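Local atomic coordinates of endonuclease V isoform X2 (Ciona intestinalis, PDB entry 6OZI), a protein that probably cleaves nucleic acid strands, chiefly RNA, one nucleotide beyond inosine on its 3' side, as a metal-dependent endonuclease of the RNase H clan. Residues G28-S33 with N137-G142; L186-L191 with C208-A213. The protein carries 1 engineered substitution. All coordinates share one frame; numbering follows the deposited sequence. Where two conformers were deposited one is given.

Contact 1. Residues G28-S33 with N137-G142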
ATOM      1  N   GLY A  28      -4.817  23.361 -32.296  1.00 36.72           N
ATOM      2  CA  GLY A  28      -5.778  24.366 -32.733  1.00 38.73           C
ATOM      3  C   GLY A  28      -5.408  25.706 -32.123  1.00 39.93           C
ATOM      4  O   GLY A  28      -4.235  26.101 -32.115  1.00 38.10           O
ATOM      5  N   ASP A  29      -6.398  26.413 -31.577  1.00 40.15           N
ATOM      6  CA  ASP A  29      -6.129  27.662 -30.871  1.00 45.16           C
ATOM      7  C   ASP A  29      -5.838  27.450 -29.386  1.00 42.48           C
ATOM      8  O   ASP A  29      -5.835  28.421 -28.622  1.00 44.66           O
ATOM      9  CB  ASP A  29      -7.274  28.665 -31.063  1.00 51.95           C
ATOM     10  CG  ASP A  29      -8.641  28.045 -30.884  1.00 56.25           C
ATOM     11  OD1 ASP A  29      -8.835  27.289 -29.902  1.00 57.05           O
ATOM     12  OD2 ASP A  29      -9.521  28.321 -31.734  1.00 58.57           O
ATOM     13  N   PHE A  30      -5.622  26.206 -28.963  1.00 41.01           N
ATOM     14  CA  PHE A  30      -5.261  25.897 -27.589  1.00 36.82           C
ATOM     15  C   PHE A  30      -3.751  25.986 -27.405  1.00 35.42           C
ATOM     16  O   PHE A  30      -2.976  25.713 -28.325  1.00 35.74           O
ATOM     17  CB  PHE A  30      -5.758  24.498 -27.206  1.00 33.89           C
ATOM     18  CG  PHE A  30      -5.234  23.995 -25.883  1.00 30.89           C
ATOM     19  CD1 PHE A  30      -5.780  24.431 -24.689  1.00 30.40           C
ATOM     20  CD2 PHE A  30      -4.214  23.057 -25.841  1.00 29.37           C
ATOM     21  CE1 PHE A  30      -5.304  23.952 -23.468  1.00 28.58           C
ATOM     22  CE2 PHE A  30      -3.737  22.574 -24.630  1.00 27.30           C
ATOM     23  CZ  PHE A  30      -4.284  23.024 -23.445  1.00 26.43           C
ATOM     24  N   SER A  31      -3.340  26.396 -26.209  1.00 34.19           N
ATOM     25  CA  SER A  31      -1.927  26.467 -25.867  1.00 33.63           C
ATOM     26  C   SER A  31      -1.763  26.270 -24.364  1.00 33.29           C
ATOM     27  O   SER A  31      -2.725  26.320 -23.595  1.00 33.03           O
ATOM     28  CB  SER A  31      -1.311  27.795 -26.320  1.00 35.03           C
ATOM     29  OG  SER A  31      -1.951  28.891 -25.698  1.00 35.52           O
ATOM     30  N   LEU A  32      -0.514  26.036 -23.956  1.00 34.49           N
ATOM     31  CA  LEU A  32      -0.215  25.835 -22.543  1.00 32.38           C
ATOM     32  C   LEU A  32      -0.615  27.043 -21.709  1.00 32.33           C
ATOM     33  O   LEU A  32      -1.024  26.893 -20.552  1.00 32.06           O
ATOM     34  CB  LEU A  32       1.276  25.539 -22.363  1.00 32.16           C
ATOM     35  CG  LEU A  32       1.747  25.183 -20.949  1.00 31.85           C
ATOM     36  CD1 LEU A  32       1.158  23.868 -20.510  1.00 27.51           C
ATOM     37  CD2 LEU A  32       3.266  25.138 -20.871  1.00 32.98           C
ATOM     38  N   SER A  33      -0.512  28.243 -22.279  1.00 31.74           N
ATOM     39  CA  SER A  33      -0.837  29.459 -21.542  0.81 32.91           C
ATOM     40  C   SER A  33      -2.305  29.523 -21.149  1.00 32.30           C
ATOM     41  O   SER A  33      -2.654  30.253 -20.214  1.00 33.54           O
ATOM     42  CB  SER A  33      -0.462  30.690 -22.375  0.81 34.88           C
ATOM     43  OG  SER A  33      -1.024  30.616 -23.672  0.81 34.76           O
ATOM     44  N   ASN A 137     -16.446  15.863 -26.142  1.00 28.99           N
ATOM     45  CA  ASN A 137     -15.919  17.121 -26.680  1.00 30.29           C
ATOM     46  C   ASN A 137     -15.029  17.820 -25.652  1.00 29.28           C
ATOM     47  O   ASN A 137     -15.164  19.016 -25.380  1.00 30.94           O
ATOM     48  CB  ASN A 137     -17.038  18.054 -27.155  1.00 32.18           C
ATOM     49  CG  ASN A 137     -16.501  19.287 -27.884  1.00 34.44           C
ATOM     50  OD1 ASN A 137     -15.439  19.238 -28.517  1.00 35.38           O
ATOM     51  ND2 ASN A 137     -17.206  20.404 -27.760  1.00 34.26           N
ATOM     52  N   THR A 138     -14.113  17.058 -25.061  1.00 27.19           N
ATOM     53  CA  THR A 138     -13.208  17.604 -24.062  0.73 27.08           C
ATOM     54  C   THR A 138     -11.775  17.240 -24.414  1.00 26.59           C
ATOM     55  O   THR A 138     -11.502  16.195 -25.017  1.00 24.09           O
ATOM     56  CB  THR A 138     -13.530  17.123 -22.621  0.73 27.01           C
ATOM     57  OG1 THR A 138     -13.362  15.705 -22.520  0.73 26.05           O
ATOM     58  CG2 THR A 138     -14.950  17.498 -22.224  0.73 27.69           C
ATOM     59  N   ARG A 139     -10.863  18.141 -24.050  1.00 26.41           N
ATOM     60  CA  ARG A 139      -9.442  17.954 -24.297  1.00 26.13           C
ATOM     61  C   ARG A 139      -8.865  16.975 -23.282  1.00 25.81           C
ATOM     62  O   ARG A 139      -9.048  17.145 -22.071  1.00 25.75           O
ATOM     63  CB  ARG A 139      -8.728  19.304 -24.224  1.00 26.50           C
ATOM     64  CG  ARG A 139      -7.268  19.285 -24.617  1.00 25.72           C
ATOM     65  CD  ARG A 139      -6.751  20.716 -24.779  1.00 27.05           C
ATOM     66  NE  ARG A 139      -7.403  21.423 -25.884  1.00 27.97           N
ATOM     67  CZ  ARG A 139      -8.371  22.328 -25.745  1.00 29.70           C
ATOM     68  NH1 ARG A 139      -8.819  22.656 -24.538  1.00 29.28           N
ATOM     69  NH2 ARG A 139      -8.896  22.906 -26.821  1.00 30.88           N
ATOM     70  N   THR A 140      -8.180  15.938 -23.777  1.00 24.48           N
ATOM     71  CA  THR A 140      -7.668  14.877 -22.920  1.00 22.61           C
ATOM     72  C   THR A 140      -6.249  14.481 -23.300  1.00 23.21           C
ATOM     73  O   THR A 140      -5.848  14.542 -24.465  1.00 24.41           O
ATOM     74  CB  THR A 140      -8.541  13.628 -22.990  1.00 21.40           C
ATOM     75  OG1 THR A 140      -8.546  13.147 -24.339  1.00 22.92           O
ATOM     76  CG2 THR A 140      -9.956  13.939 -22.551  1.00 19.26           C
ATOM     77  N   ILE A 141      -5.517  14.009 -22.296  1.00 24.31           N
ATOM     78  CA  ILE A 141      -4.173  13.471 -22.442  1.00 21.55           C
ATOM     79  C   ILE A 141      -4.166  12.067 -21.852  1.00 22.47           C
ATOM     80  O   ILE A 141      -4.765  11.826 -20.797  1.00 23.17           O
ATOM     81  CB  ILE A 141      -3.139  14.373 -21.739  1.00 19.08           C
ATOM     82  CG1 ILE A 141      -3.111  15.745 -22.411  1.00 20.27           C
ATOM     83  CG2 ILE A 141      -1.769  13.724 -21.736  1.00 18.73           C
ATOM     84  CD1 ILE A 141      -2.431  16.799 -21.602  1.00 19.53           C
ATOM     85  N   GLY A 142      -3.506  11.137 -22.536  1.00 20.50           N
ATOM     86  CA  GLY A 142      -3.360   9.783 -22.039  1.00 20.04           C
ATOM     87  C   GLY A 142      -2.045   9.624 -21.292  1.00 20.34           C
ATOM     88  O   GLY A 142      -0.980   9.963 -21.813  1.00 23.02           O
TER
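Phe30 and Arg139 make the whole of this contact, which joins the loop between helix 6-19 and strand 37-45 to the residue just ahead of strand 140-144. The interaction is a cation-pi stack. The guanidinium of Arg139 lies flat on one face of the Phe30 ring, the two planes only 2° apart and their centres 4.0 Å from each other. The overlap is off-centre: Arg139 CZ stands 32° off the ring normal, so that NE sits over Phe30 CG, 3.4 Å away, while NH2 reaches past the ring to Phe30 CB at 3.5 Å.

The middle of the same face belongs to a CH-pi contact, with Arg139 CD 3.4 Å from the ring centroid and almost straight above it. Arg139 runs extended and then bends at chi3 (-65°); the bend brings NE back over the ring that CD already covers, and the last torsion turns the guanidinium plane parallel to it.

Two backbone oxygens at the ends of neighbouring strands hold the cation. Arg139 NE donates to the oxygen of Lys207 and NH1 to that of Gln111, so the two carbonyls limit its rotation and help keep it face-on to Phe30. The carboxylate of Asp29 stays at a distance, its OD1 5.4 Å from Arg139 NH2, and could add a mild favourable field.

Arginine suits this place because its flat cation can stack and donate at once, and phenylalanine because it offers a broad apolar face. Replacing Phe30 by an alanine would probably uncover this face of the guanidinium and CD and leave a gap beside Thr212, which the ring also touches. The chemistry implies a loop held here partly by dispersion and cation-pi attraction, with no hydrogen bond between the two segments.

Contact 2. Residues L186-L191 with C208-A213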
ATOM      1  N   LEU A 186       3.621   7.177 -31.739  1.00 21.59           N
ATOM      2  CA  LEU A 186       2.403   6.856 -31.015  1.00 21.35           C
ATOM      3  C   LEU A 186       2.328   7.527 -29.654  1.00 20.90           C
ATOM      4  O   LEU A 186       1.226   7.861 -29.197  1.00 20.20           O
ATOM      5  CB  LEU A 186       2.293   5.339 -30.835  1.00 22.67           C
ATOM      6  CG  LEU A 186       2.288   4.477 -32.104  1.00 25.16           C
ATOM      7  CD1 LEU A 186       2.132   3.004 -31.754  1.00 26.60           C
ATOM      8  CD2 LEU A 186       1.200   4.909 -33.078  1.00 25.97           C
ATOM      9  N   ALA A 187       3.468   7.698 -28.991  1.00 21.63           N
ATOM     10  CA  ALA A 187       3.510   8.170 -27.617  1.00 20.96           C
ATOM     11  C   ALA A 187       4.925   8.624 -27.298  1.00 22.05           C
ATOM     12  O   ALA A 187       5.839   8.529 -28.121  1.00 21.45           O
ATOM     13  CB  ALA A 187       3.059   7.080 -26.642  1.00 20.00           C
ATOM     14  N   LYS A 188       5.103   9.085 -26.066  1.00 22.01           N
ATOM     15  CA  LYS A 188       6.385   9.560 -25.572  1.00 23.65           C
ATOM     16  C   LYS A 188       6.605   8.927 -24.205  1.00 23.60           C
ATOM     17  O   LYS A 188       5.765   9.069 -23.311  1.00 24.01           O
ATOM     18  CB  LYS A 188       6.393  11.090 -25.499  1.00 26.96           C
ATOM     19  CG  LYS A 188       7.703  11.736 -25.868  1.00 30.44           C
ATOM     20  CD  LYS A 188       7.446  13.158 -26.333  1.00 34.57           C
ATOM     21  CE  LYS A 188       8.676  13.777 -26.988  1.00 36.79           C
ATOM     22  NZ  LYS A 188       8.828  13.343 -28.394  1.00 37.43           N
ATOM     23  N   ALA A 189       7.688   8.169 -24.071  1.00 25.33           N
ATOM     24  CA  ALA A 189       8.134   7.669 -22.775  1.00 24.10           C
ATOM     25  C   ALA A 189       8.892   8.781 -22.062  1.00 25.29           C
ATOM     26  O   ALA A 189       9.892   9.282 -22.583  1.00 24.55           O
ATOM     27  CB  ALA A 189       9.024   6.443 -22.954  1.00 20.23           C
ATOM     28  N   VAL A 190       8.405   9.197 -20.896  1.00 24.76           N
ATOM     29  CA  VAL A 190       8.944  10.376 -20.233  1.00 25.32           C
ATOM     30  C   VAL A 190       9.311  10.049 -18.796  1.00 28.70           C
ATOM     31  O   VAL A 190       8.783   9.115 -18.179  1.00 29.30           O
ATOM     32  CB  VAL A 190       7.968  11.572 -20.269  1.00 24.76           C
ATOM     33  CG1 VAL A 190       7.616  11.931 -21.710  1.00 21.99           C
ATOM     34  CG2 VAL A 190       6.721  11.286 -19.436  1.00 23.94           C
ATOM     35  N   LEU A 191      10.238  10.846 -18.271  1.00 27.03           N
ATOM     36  CA  LEU A 191      10.714  10.732 -16.897  1.00 28.71           C
ATOM     37  C   LEU A 191      10.957  12.156 -16.406  1.00 28.23           C
ATOM     38  O   LEU A 191      12.014  12.737 -16.670  1.00 29.97           O
ATOM     39  CB  LEU A 191      11.974   9.880 -16.845  1.00 32.40           C
ATOM     40  CG  LEU A 191      12.426   9.272 -15.524  1.00 36.98           C
ATOM     41  CD1 LEU A 191      13.523   8.263 -15.820  1.00 39.47           C
ATOM     42  CD2 LEU A 191      12.935  10.343 -14.559  1.00 39.11           C
ATOM     43  N   CYS A 208      -5.288  18.089 -28.600  0.53 27.84           N
ATOM     44  CA  CYS A 208      -4.000  18.423 -28.006  0.53 26.78           C
ATOM     45  C   CYS A 208      -2.900  17.637 -28.713  0.53 26.72           C
ATOM     46  O   CYS A 208      -3.041  16.431 -28.931  0.53 25.97           O
ATOM     47  CB  CYS A 208      -4.006  18.111 -26.507  0.53 26.35           C
ATOM     48  SG  CYS A 208      -2.576  18.698 -25.603  0.53 25.66           S
ATOM     49  N   SER A 209      -1.809  18.316 -29.066  1.00 27.47           N
ATOM     50  CA  SER A 209      -0.690  17.617 -29.684  1.00 27.70           C
ATOM     51  C   SER A 209       0.073  16.815 -28.626  1.00 26.68           C
ATOM     52  O   SER A 209       0.025  17.112 -27.427  1.00 23.30           O
ATOM     53  CB  SER A 209       0.260  18.594 -30.381  1.00 27.85           C
ATOM     54  OG  SER A 209       1.013  19.337 -29.438  1.00 27.39           O
ATOM     55  N   LEU A 210       0.797  15.793 -29.092  1.00 27.26           N
ATOM     56  CA  LEU A 210       1.614  14.996 -28.182  1.00 25.16           C
ATOM     57  C   LEU A 210       2.613  15.869 -27.435  1.00 28.14           C
ATOM     58  O   LEU A 210       2.885  15.648 -26.247  1.00 28.01           O
ATOM     59  CB  LEU A 210       2.330  13.894 -28.966  1.00 23.33           C
ATOM     60  CG  LEU A 210       3.381  13.057 -28.219  1.00 21.55           C
ATOM     61  CD1 LEU A 210       2.819  12.433 -26.944  1.00 17.18           C
ATOM     62  CD2 LEU A 210       3.940  11.985 -29.131  1.00 22.69           C
ATOM     63  N   GLU A 211       3.145  16.887 -28.113  1.00 26.28           N
ATOM     64  CA  GLU A 211       4.156  17.760 -27.527  1.00 28.13           C
ATOM     65  C   GLU A 211       3.576  18.604 -26.398  1.00 26.73           C
ATOM     66  O   GLU A 211       4.160  18.705 -25.305  1.00 27.29           O
ATOM     67  CB  GLU A 211       4.729  18.651 -28.621  1.00 33.70           C
ATOM     68  CG  GLU A 211       5.496  17.907 -29.715  1.00 39.42           C
ATOM     69  CD  GLU A 211       4.657  17.197 -30.781  1.00 42.23           C
ATOM     70  OE1 GLU A 211       3.405  17.327 -30.789  1.00 39.86           O
ATOM     71  OE2 GLU A 211       5.289  16.532 -31.648  1.00 45.20           O
ATOM     72  N   THR A 212       2.428  19.233 -26.654  1.00 26.51           N
ATOM     73  CA  THR A 212       1.753  19.988 -25.611  1.00 26.66           C
ATOM     74  C   THR A 212       1.294  19.063 -24.491  1.00 24.38           C
ATOM     75  O   THR A 212       1.401  19.408 -23.309  1.00 25.00           O
ATOM     76  CB  THR A 212       0.572  20.754 -26.209  1.00 29.06           C
ATOM     77  OG1 THR A 212       1.039  21.618 -27.260  1.00 29.23           O
ATOM     78  CG2 THR A 212      -0.109  21.587 -25.134  1.00 30.85           C
ATOM     79  N   ALA A 213       0.832  17.861 -24.845  1.00 24.97           N
ATOM     80  CA  ALA A 213       0.474  16.871 -23.832  1.00 24.05           C
ATOM     81  C   ALA A 213       1.640  16.621 -22.883  1.00 24.74           C
ATOM     82  O   ALA A 213       1.477  16.663 -21.658  1.00 24.08           O
ATOM     83  CB  ALA A 213       0.029  15.569 -24.500  1.00 21.97           C
TER
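In the RNase H-like fold, helices pack against a central mixed sheet, and here the first turn of helix 210-219 meets strand 184-190 through Leu210. Strand 200-206, the sheet neighbour of 184-190, leads through a short connection into this helix. Strand 184-190 carries a classic beta bulge, Leu186 and Ala187 both facing Ile177 of strand 174-179.

Leu210 points toward the strand, with CG anti to its own N (chi1 172°), which carries CG toward the strand, where CD2 meets the backbone and CD1 the base of Lys188. CD2 rests on the peptide of Ala187, 4.0 Å from its carbonyl carbon, and CD1 lies 4.1 Å from Lys188 CB. The small Ala187 turns its methyl away, so what it offers Leu210 is backbone. Lys188 gives its aliphatic base to the leucine, while its ammonium forms a salt bridge with Asp176 on strand 174-179; a long chain with a charged end suits this partly exposed position.

The helix start is fixed by Ser209 at the N-cap, a short hydroxyl residue well suited to accept from a backbone amide near the helix start. Thr212 N donates to Ser209 OG over 3.1 Å in a nearly straight bond, 172° at the hydrogen.

In the fold
Both contacts are partly buried and reach the same sheet, their centres about 12 Å apart, and each lies about 7 Å from the bound nucleic acid at its nearest atom. Contact 1 brings a loop to the beginning of strand 140-144, whereas contact 2 sets a helix on strand 184-190, two places further across the sheet. The segment 208-213 connects them: Ile141 CD1 packs 3.7 Å from Ala213 CA, and Phe30 CE2 lies 3.8 Å from Thr212 CG2. Their chemistry differs accordingly. Contact 1 pairs a buried ring with a cation, while contact 2 is apolar packing of a leucine on a peptide and an aliphatic base, Lys188 directing its ammonium to Asp176 on a neighbouring strand.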